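Long-range contacts in glucosamine kinase (Streptacidiphilus jiangxiensis, PDB 6HWJ), which catalyses the magnesium-dependent transfer of phosphate from ATP to D-glucosamine, giving D-glucosamine 6-phosphate, and acts more weakly on glucose: residues R165-L170 with A182-Y187; V349-V354 with P364-I369; A379-L384 with D391-R396. All blocks are in the same frame, centred on the assembly; numbering follows the deposited sequence.

Contact 1. Residues R165-L170 with A182-Y187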
ATOM      1  N   ARG A 165     -11.546   7.918  -6.535  1.00 25.65           N
ATOM      2  CA  ARG A 165     -12.049   9.090  -5.849  1.00 27.48           C
ATOM      3  C   ARG A 165     -12.491   8.705  -4.429  1.00 23.17           C
ATOM      4  O   ARG A 165     -13.275   7.769  -4.264  1.00 25.21           O
ATOM      5  CB  ARG A 165     -13.230   9.710  -6.609  1.00 29.63           C
ATOM      6  CG  ARG A 165     -13.769  10.969  -5.925  1.00 40.25           C
ATOM      7  CD  ARG A 165     -15.223  11.225  -6.267  1.00 51.75           C
ATOM      8  NE  ARG A 165     -15.384  11.887  -7.557  1.00 60.43           N
ATOM      9  CZ  ARG A 165     -15.464  13.204  -7.728  1.00 65.32           C
ATOM     10  NH1 ARG A 165     -15.614  13.696  -8.948  1.00 67.60           N
ATOM     11  NH2 ARG A 165     -15.389  14.026  -6.692  1.00 65.97           N
ATOM     12  N   PRO A 166     -12.008   9.392  -3.398  1.00 24.60           N
ATOM     13  CA  PRO A 166     -12.490   9.111  -2.044  1.00 26.70           C
ATOM     14  C   PRO A 166     -13.885   9.666  -1.842  1.00 25.23           C
ATOM     15  O   PRO A 166     -14.176  10.804  -2.218  1.00 24.65           O
ATOM     16  CB  PRO A 166     -11.466   9.815  -1.145  1.00 29.07           C
ATOM     17  CG  PRO A 166     -11.003  10.950  -1.971  1.00 32.87           C
ATOM     18  CD  PRO A 166     -10.972  10.451  -3.400  1.00 29.86           C
ATOM     19  N   TRP A 167     -14.743   8.840  -1.248  1.00 22.26           N
ATOM     20  CA  TRP A 167     -16.065   9.235  -0.805  1.00 25.45           C
ATOM     21  C   TRP A 167     -16.110   9.549   0.679  1.00 25.02           C
ATOM     22  O   TRP A 167     -16.762  10.508   1.091  1.00 25.77           O
ATOM     23  CB  TRP A 167     -17.078   8.115  -1.085  1.00 24.03           C
ATOM     24  CG  TRP A 167     -17.443   7.921  -2.526  1.00 25.36           C
ATOM     25  CD1 TRP A 167     -16.644   8.113  -3.614  1.00 22.41           C
ATOM     26  CD2 TRP A 167     -18.711   7.473  -3.026  1.00 24.88           C
ATOM     27  NE1 TRP A 167     -17.331   7.815  -4.761  1.00 27.41           N
ATOM     28  CE2 TRP A 167     -18.605   7.421  -4.433  1.00 27.32           C
ATOM     29  CE3 TRP A 167     -19.921   7.114  -2.421  1.00 26.57           C
ATOM     30  CZ2 TRP A 167     -19.655   7.017  -5.242  1.00 25.80           C
ATOM     31  CZ3 TRP A 167     -20.981   6.728  -3.226  1.00 28.66           C
ATOM     32  CH2 TRP A 167     -20.844   6.683  -4.624  1.00 31.38           C
ATOM     33  N   GLY A 168     -15.436   8.739   1.500  1.00 24.71           N
ATOM     34  CA  GLY A 168     -15.418   9.011   2.919  1.00 23.36           C
ATOM     35  C   GLY A 168     -14.450   8.113   3.649  1.00 23.23           C
ATOM     36  O   GLY A 168     -13.996   7.083   3.131  1.00 22.77           O
ATOM     37  N   LEU A 169     -14.165   8.521   4.878  1.00 23.93           N
ATOM     38  CA  LEU A 169     -13.332   7.782   5.800  1.00 22.46           C
ATOM     39  C   LEU A 169     -13.988   7.771   7.170  1.00 24.21           C
ATOM     40  O   LEU A 169     -14.488   8.803   7.633  1.00 25.58           O
ATOM     41  CB  LEU A 169     -11.950   8.432   5.910  1.00 24.12           C
ATOM     42  CG  LEU A 169     -11.150   8.491   4.615  1.00 27.45           C
ATOM     43  CD1 LEU A 169      -9.969   9.428   4.775  1.00 28.30           C
ATOM     44  CD2 LEU A 169     -10.713   7.089   4.234  1.00 27.24           C
ATOM     45  N   LEU A 170     -13.973   6.611   7.818  1.00 24.11           N
ATOM     46  CA  LEU A 170     -14.410   6.476   9.203  1.00 24.06           C
ATOM     47  C   LEU A 170     -13.201   6.117  10.051  1.00 24.23           C
ATOM     48  O   LEU A 170     -12.552   5.091   9.805  1.00 23.99           O
ATOM     49  CB  LEU A 170     -15.487   5.408   9.352  1.00 23.85           C
ATOM     50  CG  LEU A 170     -15.889   5.080  10.793  1.00 24.61           C
ATOM     51  CD1 LEU A 170     -16.458   6.333  11.473  1.00 25.14           C
ATOM     52  CD2 LEU A 170     -16.881   3.934  10.861  1.00 28.26           C
ATOM     53  N   ALA A 182     -12.985   2.207   8.402  1.00 25.18           N
ATOM     54  CA  ALA A 182     -13.606   1.953   7.104  1.00 25.17           C
ATOM     55  C   ALA A 182     -13.238   3.066   6.136  1.00 25.12           C
ATOM     56  O   ALA A 182     -13.157   4.232   6.518  1.00 24.17           O
ATOM     57  CB  ALA A 182     -15.131   1.857   7.197  1.00 24.39           C
ATOM     58  N   SER A 183     -13.043   2.695   4.876  1.00 25.06           N
ATOM     59  CA  SER A 183     -12.852   3.638   3.791  1.00 24.52           C
ATOM     60  C   SER A 183     -13.896   3.365   2.717  1.00 24.99           C
ATOM     61  O   SER A 183     -14.341   2.224   2.532  1.00 27.16           O
ATOM     62  CB  SER A 183     -11.447   3.529   3.196  1.00 29.95           C
ATOM     63  OG  SER A 183     -11.207   2.216   2.731  1.00 29.56           O
ATOM     64  N   VAL A 184     -14.298   4.432   2.027  1.00 22.21           N
ATOM     65  CA  VAL A 184     -15.219   4.365   0.900  1.00 24.75           C
ATOM     66  C   VAL A 184     -14.581   5.136  -0.244  1.00 22.62           C
ATOM     67  O   VAL A 184     -14.287   6.326  -0.109  1.00 24.25           O
ATOM     68  CB  VAL A 184     -16.590   4.942   1.249  1.00 24.71           C
ATOM     69  CG1 VAL A 184     -17.596   4.664   0.152  1.00 25.00           C
ATOM     70  CG2 VAL A 184     -17.085   4.368   2.578  1.00 26.01           C
ATOM     71  N   VAL A 185     -14.332   4.449  -1.359  1.00 23.41           N
ATOM     72  CA  VAL A 185     -13.719   5.051  -2.531  1.00 23.59           C
ATOM     73  C   VAL A 185     -14.475   4.576  -3.769  1.00 25.87           C
ATOM     74  O   VAL A 185     -15.225   3.598  -3.738  1.00 24.23           O
ATOM     75  CB  VAL A 185     -12.213   4.710  -2.665  1.00 24.02           C
ATOM     76  CG1 VAL A 185     -11.453   5.078  -1.403  1.00 24.68           C
ATOM     77  CG2 VAL A 185     -12.070   3.217  -2.980  1.00 21.78           C
ATOM     78  N   ALA A 186     -14.220   5.259  -4.883  1.00 25.45           N
ATOM     79  CA  ALA A 186     -14.876   4.925  -6.130  1.00 24.45           C
ATOM     80  C   ALA A 186     -14.490   3.522  -6.565  1.00 23.96           C
ATOM     81  O   ALA A 186     -13.365   3.062  -6.325  1.00 23.97           O
ATOM     82  CB  ALA A 186     -14.498   5.929  -7.218  1.00 23.15           C
ATOM     83  N   TYR A 187     -15.452   2.825  -7.153  1.00 23.87           N
ATOM     84  CA  TYR A 187     -15.253   1.506  -7.744  1.00 26.59           C
ATOM     85  C   TYR A 187     -14.825   1.683  -9.198  1.00 27.64           C
ATOM     86  O   TYR A 187     -15.455   2.434  -9.936  1.00 28.77           O
ATOM     87  CB  TYR A 187     -16.568   0.716  -7.661  1.00 28.18           C
ATOM     88  CG  TYR A 187     -16.558  -0.677  -8.261  1.00 29.17           C
ATOM     89  CD1 TYR A 187     -15.501  -1.543  -8.036  1.00 32.26           C
ATOM     90  CD2 TYR A 187     -17.633  -1.133  -9.015  1.00 29.01           C
ATOM     91  CE1 TYR A 187     -15.509  -2.824  -8.562  1.00 34.10           C
ATOM     92  CE2 TYR A 187     -17.651  -2.409  -9.542  1.00 30.97           C
ATOM     93  CZ  TYR A 187     -16.588  -3.250  -9.310  1.00 35.52           C
ATOM     94  OH  TYR A 187     -16.587  -4.521  -9.832  1.00 39.84           O
TER

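Contact 2. Residues V349-V354 with P364-I369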
ATOM      1  N   VAL A 349       9.568  -5.196 -14.521  1.00 27.19           N
ATOM      2  CA  VAL A 349       8.620  -5.417 -15.606  1.00 27.41           C
ATOM      3  C   VAL A 349       9.353  -5.824 -16.867  1.00 24.62           C
ATOM      4  O   VAL A 349       8.966  -6.774 -17.547  1.00 26.30           O
ATOM      5  CB  VAL A 349       7.763  -4.157 -15.843  1.00 27.11           C
ATOM      6  CG1 VAL A 349       6.983  -4.272 -17.156  1.00 29.86           C
ATOM      7  CG2 VAL A 349       6.794  -3.963 -14.693  1.00 29.66           C
ATOM      8  N   GLY A 350      10.423  -5.109 -17.191  1.00 26.59           N
ATOM      9  CA  GLY A 350      11.214  -5.450 -18.347  1.00 27.00           C
ATOM     10  C   GLY A 350      11.834  -6.823 -18.232  1.00 27.13           C
ATOM     11  O   GLY A 350      11.863  -7.580 -19.205  1.00 27.01           O
ATOM     12  N   ARG A 351      12.344  -7.170 -17.040  1.00 25.52           N
ATOM     13  CA  ARG A 351      12.948  -8.482 -16.874  1.00 23.66           C
ATOM     14  C   ARG A 351      11.911  -9.577 -17.086  1.00 25.68           C
ATOM     15  O   ARG A 351      12.206 -10.613 -17.691  1.00 25.64           O
ATOM     16  CB  ARG A 351      13.581  -8.621 -15.481  1.00 27.08           C
ATOM     17  CG  ARG A 351      14.583  -7.531 -15.136  1.00 25.06           C
ATOM     18  CD  ARG A 351      15.712  -7.423 -16.113  1.00 27.44           C
ATOM     19  NE  ARG A 351      16.526  -6.232 -15.836  1.00 25.00           N
ATOM     20  CZ  ARG A 351      17.557  -5.842 -16.575  1.00 28.63           C
ATOM     21  NH1 ARG A 351      17.927  -6.552 -17.644  1.00 27.87           N
ATOM     22  NH2 ARG A 351      18.210  -4.744 -16.255  1.00 32.07           N
ATOM     23  N   VAL A 352      10.701  -9.375 -16.556  1.00 24.64           N
ATOM     24  CA  VAL A 352       9.650 -10.387 -16.660  1.00 24.58           C
ATOM     25  C   VAL A 352       9.227 -10.579 -18.121  1.00 27.74           C
ATOM     26  O   VAL A 352       9.008 -11.711 -18.572  1.00 26.54           O
ATOM     27  CB  VAL A 352       8.458  -9.977 -15.774  1.00 29.40           C
ATOM     28  CG1 VAL A 352       7.209 -10.812 -16.124  1.00 32.87           C
ATOM     29  CG2 VAL A 352       8.829 -10.127 -14.291  1.00 28.92           C
ATOM     30  N   VAL A 353       9.108  -9.482 -18.881  1.00 23.92           N
ATOM     31  CA  VAL A 353       8.733  -9.596 -20.292  1.00 26.30           C
ATOM     32  C   VAL A 353       9.746 -10.458 -21.022  1.00 27.11           C
ATOM     33  O   VAL A 353       9.386 -11.359 -21.785  1.00 25.37           O
ATOM     34  CB  VAL A 353       8.613  -8.203 -20.945  1.00 27.30           C
ATOM     35  CG1 VAL A 353       8.504  -8.317 -22.472  1.00 28.40           C
ATOM     36  CG2 VAL A 353       7.414  -7.458 -20.399  1.00 28.78           C
ATOM     37  N   VAL A 354      11.037 -10.212 -20.778  1.00 30.19           N
ATOM     38  CA  VAL A 354      12.074 -10.954 -21.481  1.00 29.61           C
ATOM     39  C   VAL A 354      12.051 -12.417 -21.076  1.00 27.76           C
ATOM     40  O   VAL A 354      12.227 -13.312 -21.909  1.00 29.44           O
ATOM     41  CB  VAL A 354      13.446 -10.307 -21.224  1.00 31.12           C
ATOM     42  CG1 VAL A 354      14.555 -11.233 -21.692  1.00 26.47           C
ATOM     43  CG2 VAL A 354      13.520  -8.937 -21.921  1.00 30.23           C
ATOM     44  N   PRO A 364      15.457  -4.198 -27.452  1.00 39.19           N
ATOM     45  CA  PRO A 364      14.517  -3.090 -27.203  1.00 39.77           C
ATOM     46  C   PRO A 364      13.986  -3.042 -25.782  1.00 35.49           C
ATOM     47  O   PRO A 364      13.741  -1.947 -25.260  1.00 37.54           O
ATOM     48  CB  PRO A 364      13.393  -3.342 -28.219  1.00 42.03           C
ATOM     49  CG  PRO A 364      13.546  -4.782 -28.631  1.00 44.48           C
ATOM     50  CD  PRO A 364      15.014  -5.071 -28.554  1.00 42.33           C
ATOM     51  N   VAL A 365      13.785  -4.187 -25.135  1.00 34.74           N
ATOM     52  CA  VAL A 365      13.285  -4.179 -23.762  1.00 32.78           C
ATOM     53  C   VAL A 365      14.336  -3.591 -22.825  1.00 32.35           C
ATOM     54  O   VAL A 365      14.025  -2.778 -21.946  1.00 30.37           O
ATOM     55  CB  VAL A 365      12.878  -5.598 -23.324  1.00 32.02           C
ATOM     56  CG1 VAL A 365      12.400  -5.593 -21.870  1.00 34.50           C
ATOM     57  CG2 VAL A 365      11.813  -6.163 -24.236  1.00 31.73           C
ATOM     58  N   ARG A 366      15.600  -3.978 -23.001  1.00 36.90           N
ATOM     59  CA  ARG A 366      16.645  -3.472 -22.114  1.00 40.84           C
ATOM     60  C   ARG A 366      16.895  -1.988 -22.349  1.00 37.08           C
ATOM     61  O   ARG A 366      17.127  -1.235 -21.396  1.00 35.68           O
ATOM     62  CB  ARG A 366      17.931  -4.279 -22.309  1.00 50.72           C
ATOM     63  CG  ARG A 366      17.792  -5.742 -21.883  1.00 61.94           C
ATOM     64  CD  ARG A 366      19.081  -6.521 -22.083  1.00 74.93           C
ATOM     65  NE  ARG A 366      20.125  -6.124 -21.141  1.00 85.60           N
ATOM     66  CZ  ARG A 366      21.383  -6.551 -21.196  1.00 96.42           C
ATOM     67  NH1 ARG A 366      21.766  -7.388 -22.152  1.00 99.24           N
ATOM     68  NH2 ARG A 366      22.262  -6.137 -20.294  1.00100.89           N
ATOM     69  N   ALA A 367      16.812  -1.540 -23.602  1.00 36.31           N
ATOM     70  CA  ALA A 367      16.846  -0.110 -23.877  1.00 36.08           C
ATOM     71  C   ALA A 367      15.699   0.595 -23.172  1.00 33.44           C
ATOM     72  O   ALA A 367      15.869   1.694 -22.624  1.00 32.56           O
ATOM     73  CB  ALA A 367      16.769   0.140 -25.381  1.00 39.07           C
ATOM     74  N   TRP A 368      14.528  -0.044 -23.138  1.00 29.42           N
ATOM     75  CA  TRP A 368      13.375   0.557 -22.478  1.00 29.47           C
ATOM     76  C   TRP A 368      13.579   0.618 -20.966  1.00 32.34           C
ATOM     77  O   TRP A 368      13.182   1.598 -20.314  1.00 32.19           O
ATOM     78  CB  TRP A 368      12.097  -0.239 -22.827  1.00 26.59           C
ATOM     79  CG  TRP A 368      10.898   0.204 -22.041  1.00 25.97           C
ATOM     80  CD1 TRP A 368       9.967   1.132 -22.410  1.00 27.52           C
ATOM     81  CD2 TRP A 368      10.525  -0.249 -20.740  1.00 25.44           C
ATOM     82  NE1 TRP A 368       9.020   1.278 -21.406  1.00 29.41           N
ATOM     83  CE2 TRP A 368       9.348   0.446 -20.371  1.00 27.08           C
ATOM     84  CE3 TRP A 368      11.060  -1.195 -19.848  1.00 26.68           C
ATOM     85  CZ2 TRP A 368       8.698   0.231 -19.150  1.00 25.50           C
ATOM     86  CZ3 TRP A 368      10.412  -1.409 -18.639  1.00 25.01           C
ATOM     87  CH2 TRP A 368       9.241  -0.710 -18.302  1.00 25.70           C
ATOM     88  N   ILE A 369      14.175  -0.421 -20.378  1.00 32.12           N
ATOM     89  CA  ILE A 369      14.443  -0.397 -18.942  1.00 30.08           C
ATOM     90  C   ILE A 369      15.237   0.850 -18.566  1.00 28.57           C
ATOM     91  O   ILE A 369      14.873   1.589 -17.638  1.00 27.85           O
ATOM     92  CB  ILE A 369      15.179  -1.679 -18.511  1.00 31.76           C
ATOM     93  CG1 ILE A 369      14.243  -2.887 -18.637  1.00 32.25           C
ATOM     94  CG2 ILE A 369      15.702  -1.531 -17.068  1.00 30.87           C
ATOM     95  CD1 ILE A 369      14.909  -4.213 -18.289  1.00 33.10           C
TER

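Contact 3. Residues A379-L384 with D391-R396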
ATOM      1  N   ALA A 379      10.481  13.216 -15.339  1.00 28.66           N
ATOM      2  CA  ALA A 379       9.119  13.679 -15.091  1.00 28.35           C
ATOM      3  C   ALA A 379       8.898  13.967 -13.615  1.00 27.87           C
ATOM      4  O   ALA A 379       8.284  14.977 -13.253  1.00 28.20           O
ATOM      5  CB  ALA A 379       8.124  12.635 -15.599  1.00 28.81           C
ATOM      6  N   TYR A 380       9.398  13.088 -12.742  1.00 28.52           N
ATOM      7  CA  TYR A 380       9.255  13.295 -11.305  1.00 27.83           C
ATOM      8  C   TYR A 380       9.917  14.594 -10.863  1.00 28.25           C
ATOM      9  O   TYR A 380       9.304  15.405 -10.154  1.00 28.72           O
ATOM     10  CB  TYR A 380       9.828  12.085 -10.566  1.00 28.14           C
ATOM     11  CG  TYR A 380       9.768  12.169  -9.049  1.00 29.49           C
ATOM     12  CD1 TYR A 380       8.587  11.924  -8.363  1.00 25.28           C
ATOM     13  CD2 TYR A 380      10.917  12.470  -8.313  1.00 32.68           C
ATOM     14  CE1 TYR A 380       8.538  11.992  -6.963  1.00 25.75           C
ATOM     15  CE2 TYR A 380      10.890  12.544  -6.928  1.00 31.45           C
ATOM     16  CZ  TYR A 380       9.710  12.304  -6.253  1.00 28.11           C
ATOM     17  OH  TYR A 380       9.700  12.392  -4.892  1.00 29.42           O
ATOM     18  N   ARG A 381      11.164  14.813 -11.271  1.00 31.15           N
ATOM     19  CA  ARG A 381      11.874  16.044 -10.910  1.00 31.23           C
ATOM     20  C   ARG A 381      11.198  17.273 -11.497  1.00 35.18           C
ATOM     21  O   ARG A 381      11.015  18.285 -10.807  1.00 36.03           O
ATOM     22  CB  ARG A 381      13.330  15.990 -11.386  1.00 35.66           C
ATOM     23  CG  ARG A 381      14.253  15.116 -10.538  1.00 38.65           C
ATOM     24  CD  ARG A 381      15.715  15.428 -10.836  1.00 42.19           C
ATOM     25  NE  ARG A 381      16.635  14.675  -9.994  1.00 43.95           N
ATOM     26  CZ  ARG A 381      17.243  13.551 -10.364  1.00 47.91           C
ATOM     27  NH1 ARG A 381      17.030  13.033 -11.570  1.00 49.67           N
ATOM     28  NH2 ARG A 381      18.063  12.941  -9.527  1.00 48.29           N
ATOM     29  N   THR A 382      10.821  17.212 -12.784  1.00 34.66           N
ATOM     30  CA  THR A 382      10.155  18.352 -13.413  1.00 35.57           C
ATOM     31  C   THR A 382       8.848  18.685 -12.701  1.00 32.50           C
ATOM     32  O   THR A 382       8.536  19.858 -12.474  1.00 31.09           O
ATOM     33  CB  THR A 382       9.898  18.066 -14.891  1.00 38.01           C
ATOM     34  OG1 THR A 382      11.126  17.746 -15.537  1.00 38.58           O
ATOM     35  CG2 THR A 382       9.291  19.285 -15.589  1.00 39.97           C
ATOM     36  N   THR A 383       8.066  17.666 -12.346  1.00 30.73           N
ATOM     37  CA  THR A 383       6.796  17.914 -11.665  1.00 28.95           C
ATOM     38  C   THR A 383       7.011  18.452 -10.254  1.00 30.80           C
ATOM     39  O   THR A 383       6.360  19.434  -9.850  1.00 30.25           O
ATOM     40  CB  THR A 383       5.955  16.645 -11.658  1.00 31.23           C
ATOM     41  OG1 THR A 383       5.685  16.246 -13.007  1.00 31.45           O
ATOM     42  CG2 THR A 383       4.618  16.872 -10.935  1.00 33.78           C
ATOM     43  N   LEU A 384       7.949  17.861  -9.495  1.00 29.22           N
ATOM     44  CA  LEU A 384       8.260  18.431  -8.184  1.00 32.67           C
ATOM     45  C   LEU A 384       8.629  19.910  -8.303  1.00 33.86           C
ATOM     46  O   LEU A 384       8.209  20.734  -7.483  1.00 35.48           O
ATOM     47  CB  LEU A 384       9.397  17.680  -7.508  1.00 31.59           C
ATOM     48  CG  LEU A 384       9.093  16.318  -6.898  1.00 31.16           C
ATOM     49  CD1 LEU A 384      10.335  15.815  -6.131  1.00 30.10           C
ATOM     50  CD2 LEU A 384       7.893  16.359  -5.969  1.00 32.69           C
ATOM     51  N   ASP A 391      12.567  19.989  -2.720  1.00 42.98           N
ATOM     52  CA  ASP A 391      13.424  19.626  -1.597  1.00 48.48           C
ATOM     53  C   ASP A 391      12.980  18.369  -0.852  1.00 42.77           C
ATOM     54  O   ASP A 391      13.689  17.935   0.063  1.00 39.80           O
ATOM     55  CB  ASP A 391      13.501  20.798  -0.605  1.00 63.22           C
ATOM     56  CG  ASP A 391      12.134  21.359  -0.250  1.00 76.70           C
ATOM     57  OD1 ASP A 391      11.113  20.794  -0.702  1.00 80.32           O
ATOM     58  OD2 ASP A 391      12.082  22.375   0.478  1.00 82.72           O
ATOM     59  N   LEU A 392      11.836  17.772  -1.191  1.00 34.04           N
ATOM     60  CA  LEU A 392      11.475  16.529  -0.530  1.00 34.70           C
ATOM     61  C   LEU A 392      12.221  15.337  -1.100  1.00 32.61           C
ATOM     62  O   LEU A 392      12.264  14.281  -0.455  1.00 36.32           O
ATOM     63  CB  LEU A 392       9.958  16.312  -0.625  1.00 37.79           C
ATOM     64  CG  LEU A 392       9.315  16.158  -1.984  1.00 42.68           C
ATOM     65  CD1 LEU A 392       9.387  14.721  -2.475  1.00 44.71           C
ATOM     66  CD2 LEU A 392       7.867  16.643  -1.915  1.00 41.29           C
ATOM     67  N   PHE A 393      12.842  15.491  -2.265  1.00 30.21           N
ATOM     68  CA  PHE A 393      13.550  14.405  -2.941  1.00 33.60           C
ATOM     69  C   PHE A 393      15.053  14.580  -2.726  1.00 35.54           C
ATOM     70  O   PHE A 393      15.644  15.538  -3.222  1.00 38.39           O
ATOM     71  CB  PHE A 393      13.188  14.386  -4.429  1.00 33.74           C
ATOM     72  CG  PHE A 393      13.891  13.300  -5.214  1.00 34.06           C
ATOM     73  CD1 PHE A 393      13.912  11.994  -4.750  1.00 32.53           C
ATOM     74  CD2 PHE A 393      14.521  13.590  -6.410  1.00 33.78           C
ATOM     75  CE1 PHE A 393      14.556  11.009  -5.451  1.00 31.78           C
ATOM     76  CE2 PHE A 393      15.163  12.590  -7.124  1.00 34.96           C
ATOM     77  CZ  PHE A 393      15.180  11.303  -6.644  1.00 32.75           C
ATOM     78  N   ASP A 394      15.659  13.663  -1.966  1.00 32.16           N
ATOM     79  CA  ASP A 394      17.116  13.625  -1.752  1.00 34.02           C
ATOM     80  C   ASP A 394      17.666  12.468  -2.585  1.00 33.68           C
ATOM     81  O   ASP A 394      17.586  11.302  -2.175  1.00 30.96           O
ATOM     82  CB  ASP A 394      17.434  13.458  -0.273  1.00 33.74           C
ATOM     83  CG  ASP A 394      18.930  13.572   0.033  1.00 37.70           C
ATOM     84  OD1 ASP A 394      19.752  13.560  -0.911  1.00 36.13           O
ATOM     85  OD2 ASP A 394      19.277  13.641   1.229  1.00 35.48           O
ATOM     86  N   ASP A 395      18.220  12.789  -3.761  1.00 34.93           N
ATOM     87  CA  ASP A 395      18.628  11.748  -4.697  1.00 36.33           C
ATOM     88  C   ASP A 395      19.954  11.099  -4.321  1.00 33.88           C
ATOM     89  O   ASP A 395      20.366  10.134  -4.977  1.00 32.80           O
ATOM     90  CB  ASP A 395      18.692  12.292  -6.128  1.00 41.18           C
ATOM     91  CG  ASP A 395      19.586  13.504  -6.259  1.00 47.65           C
ATOM     92  OD1 ASP A 395      20.355  13.795  -5.320  1.00 48.74           O
ATOM     93  OD2 ASP A 395      19.494  14.170  -7.307  1.00 48.94           O
ATOM     94  N   ARG A 396      20.621  11.572  -3.273  1.00 36.38           N
ATOM     95  CA  ARG A 396      21.731  10.801  -2.721  1.00 37.01           C
ATOM     96  C   ARG A 396      21.278   9.425  -2.261  1.00 35.70           C
ATOM     97  O   ARG A 396      22.089   8.503  -2.203  1.00 37.65           O
ATOM     98  CB  ARG A 396      22.375  11.555  -1.557  1.00 38.98           C
ATOM     99  CG  ARG A 396      22.960  12.914  -1.953  1.00 41.96           C
ATOM    100  CD  ARG A 396      23.427  13.673  -0.726  1.00 46.32           C
ATOM    101  NE  ARG A 396      22.345  13.871   0.236  1.00 48.69           N
ATOM    102  CZ  ARG A 396      22.516  14.337   1.467  1.00 54.15           C
ATOM    103  NH1 ARG A 396      23.733  14.662   1.893  1.00 54.94           N
ATOM    104  NH2 ARG A 396      21.472  14.479   2.269  1.00 54.65           N
TER
HETATM  105  O   HOH W   1      16.756  16.002  -7.597  1.00 42.01           O

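Contact 1. Residues R165-L170 with A182-Y187
The indole of Trp167 slants across the backbone of Val185 and Ala186. Its CD1 comes within 4.0 Å of Ala186 N, and its NE1 lies about as far from Ala186 CA. Val184 CG1 approaches the ring obliquely too, but its closer contact is with Trp167 CB, at 3.7 Å. CG of Trp167 stands anti to the carbonyl carbon and beside the backbone N (chi1 -72°). Around the ring, Val84 of helix 79-88 and loop residues Val109 and Cys129 add to the packing.

The second flat group is the carbonyl of Val184. Trp167 N and Gly168 N both donate to its oxygen, and both come from the same face of the carbonyl plane. Trp167 N is 2.8 Å from Val184 O, and Gly168 N is 3.1 Å from Val184 O. This is a classic beta bulge in the hairpin of strands 166-172 and 179-186, which lie inside a six-stranded antiparallel sheet. The bulge shifts the register by one residue between Pro166 and Gly168. Beyond it the ladder is regular: Val184 N bonds Gly168 O, and Leu170 and Ala182 exchange two backbone bonds.

Leu169 and Ser183 form a non-hydrogen-bonded pair, with Leu169 CD2 3.8 Å from Ser183 CB. They share a sheet face with Pro166 and Val185, and helix 148-157 packs on Pro166 and Leu169. On the face of Val184, Leu170 CB meets Ala182 CB at 4.2 Å. Helix 79-88 covers Ala182 and Val184.

At the other end, Ala186 N donates to Arg165 O over 2.8 Å. Ala186 and the following Tyr187 belong to the probable ATP site. Arg165 CB lies alongside Ala186 CB, while its guanidinium turns away to bond Thr104 O through NH2.

Contact 2. Residues V349-V354 with P364-I369
Arg351 reaches back across an antiparallel helical hairpin to Ile369. The hairpin is made by helices 335-356 and 362-386. Their short segments here run at 172° to each other, with axes 9.4 Å apart.

The CB of Arg351 starts out away from the partner helix. CG lies beside the backbone N, and a bend at chi2 (-57°) swings Arg351 CD back to within 4.0 Å of Ile369 CD1. NE comes closer to that methyl and also forms a salt bridge with Asp347 of its own helix. Arg351 CZ sits 3.6 Å from Ile369 CD1, which lies over the centre of one guanidinium face. Arg351 NH1 and NH2 both lie beneath the same methyl, at 3.9 Å from Ile369 CD1.

Arg351 NH1 also lies 4.2 Å from Arg366 NE, with the two guanidinium planes turned 53° apart. The Arg366 side chain is poorly ordered, so its place is less certain. These like charges would be expected to repel, but Asp430 of helix 422-431 takes a salt bridge from NH2 of each arginine and probably offsets this.

Closer to the axes, Gly350 brings its bare backbone up to the opposite helix. Ile369 CG1 lies 4.0 Å from Gly350 CA, and Trp368 CZ3 is at a similar distance from Gly350 N. Trp368 NE1 points its N-H elsewhere, to Ala215 O.

Val365 fills the other end of the contact. Its CG1 touches Val354 CG2 at 3.5 Å and Gly350 O at 3.4 Å.

Contact 3. Residues A379-L384 with D391-R396
Tyr380 drives the edge of its ring into one face of Phe393. The ring planes stand at 88°, a T-shaped stack with centroids 5.1 Å apart. The touching atom is Tyr380 CE2, 3.5 Å from Phe393 CG and so over the rim of the ring rather than its centre. On the opposite face of Phe393, the backbone N of Asp395 lies over the centre.

Leu384 and Leu392 complete this tightly packed side. Leu384 CD1 touches Phe393 CB at 3.6 Å and also Leu392 CD1. Leu384 CG lies over one face of the Tyr380 ring, near its rim. Leu392 CD1 also comes 3.4 Å from Tyr380 OH, which is hydrogen-bonded with His230 ND1. Together these side chains fasten the loop that follows helix 362-386 back onto the end of that helix. Ala335 and Ala336 of helix 335-356 and Ala227 of helix 212-234 pack around them.

The outer side is looser and polar. Arg381 extends from CG to NE past the edge of Phe393, with NE near the plane of the ring. Arg381 NH2 bonds Asp395 OD2 at 2.9 Å in a salt bridge, using the anti lone pair of that oxygen. Only NH2 of Arg381 bonds the carboxylate of Asp395, and the two planes are 67° apart. A water takes a bond from Arg381 NE at 2.7 Å and returns only a weak one to Asp395 OD2.

Asp394 serves the loop itself. Its OD1 accepts from Arg396 N in an Asx turn, and Arg396 grips the carboxylate side-on through NE and NH2. The chemistry thus divides: apolar and aromatic contacts hold the loop on the helix, while the single-bonded, partly hydrated Arg381-Asp395 pair probably adds a weaker tie at the surface.

In the fold
The three contacts do not touch. Contact 1 belongs to the sheet that carries the probable ATP-binding residues; contacts 2 and 3 belong to the helical part. Centres of contacts 1 and 2 are about 36 Å apart, and those of contacts 1 and 3 about 29 Å. Contacts 2 and 3 share helix 362-386, yet their nearest atoms are about 13 Å apart. Contact 1 holds Ala186 and Tyr187 of the probable ATP site. Its Ser183 side chain is about 4 Å from that of Lys133, a probable ATP-binding residue, and about 11 Å from a bound magnesium ion. In contact 2, the Arg351 side chain is about 9 Å from that of Glu409, which binds D-glucosamine. Contact 3 lies away from the known sites.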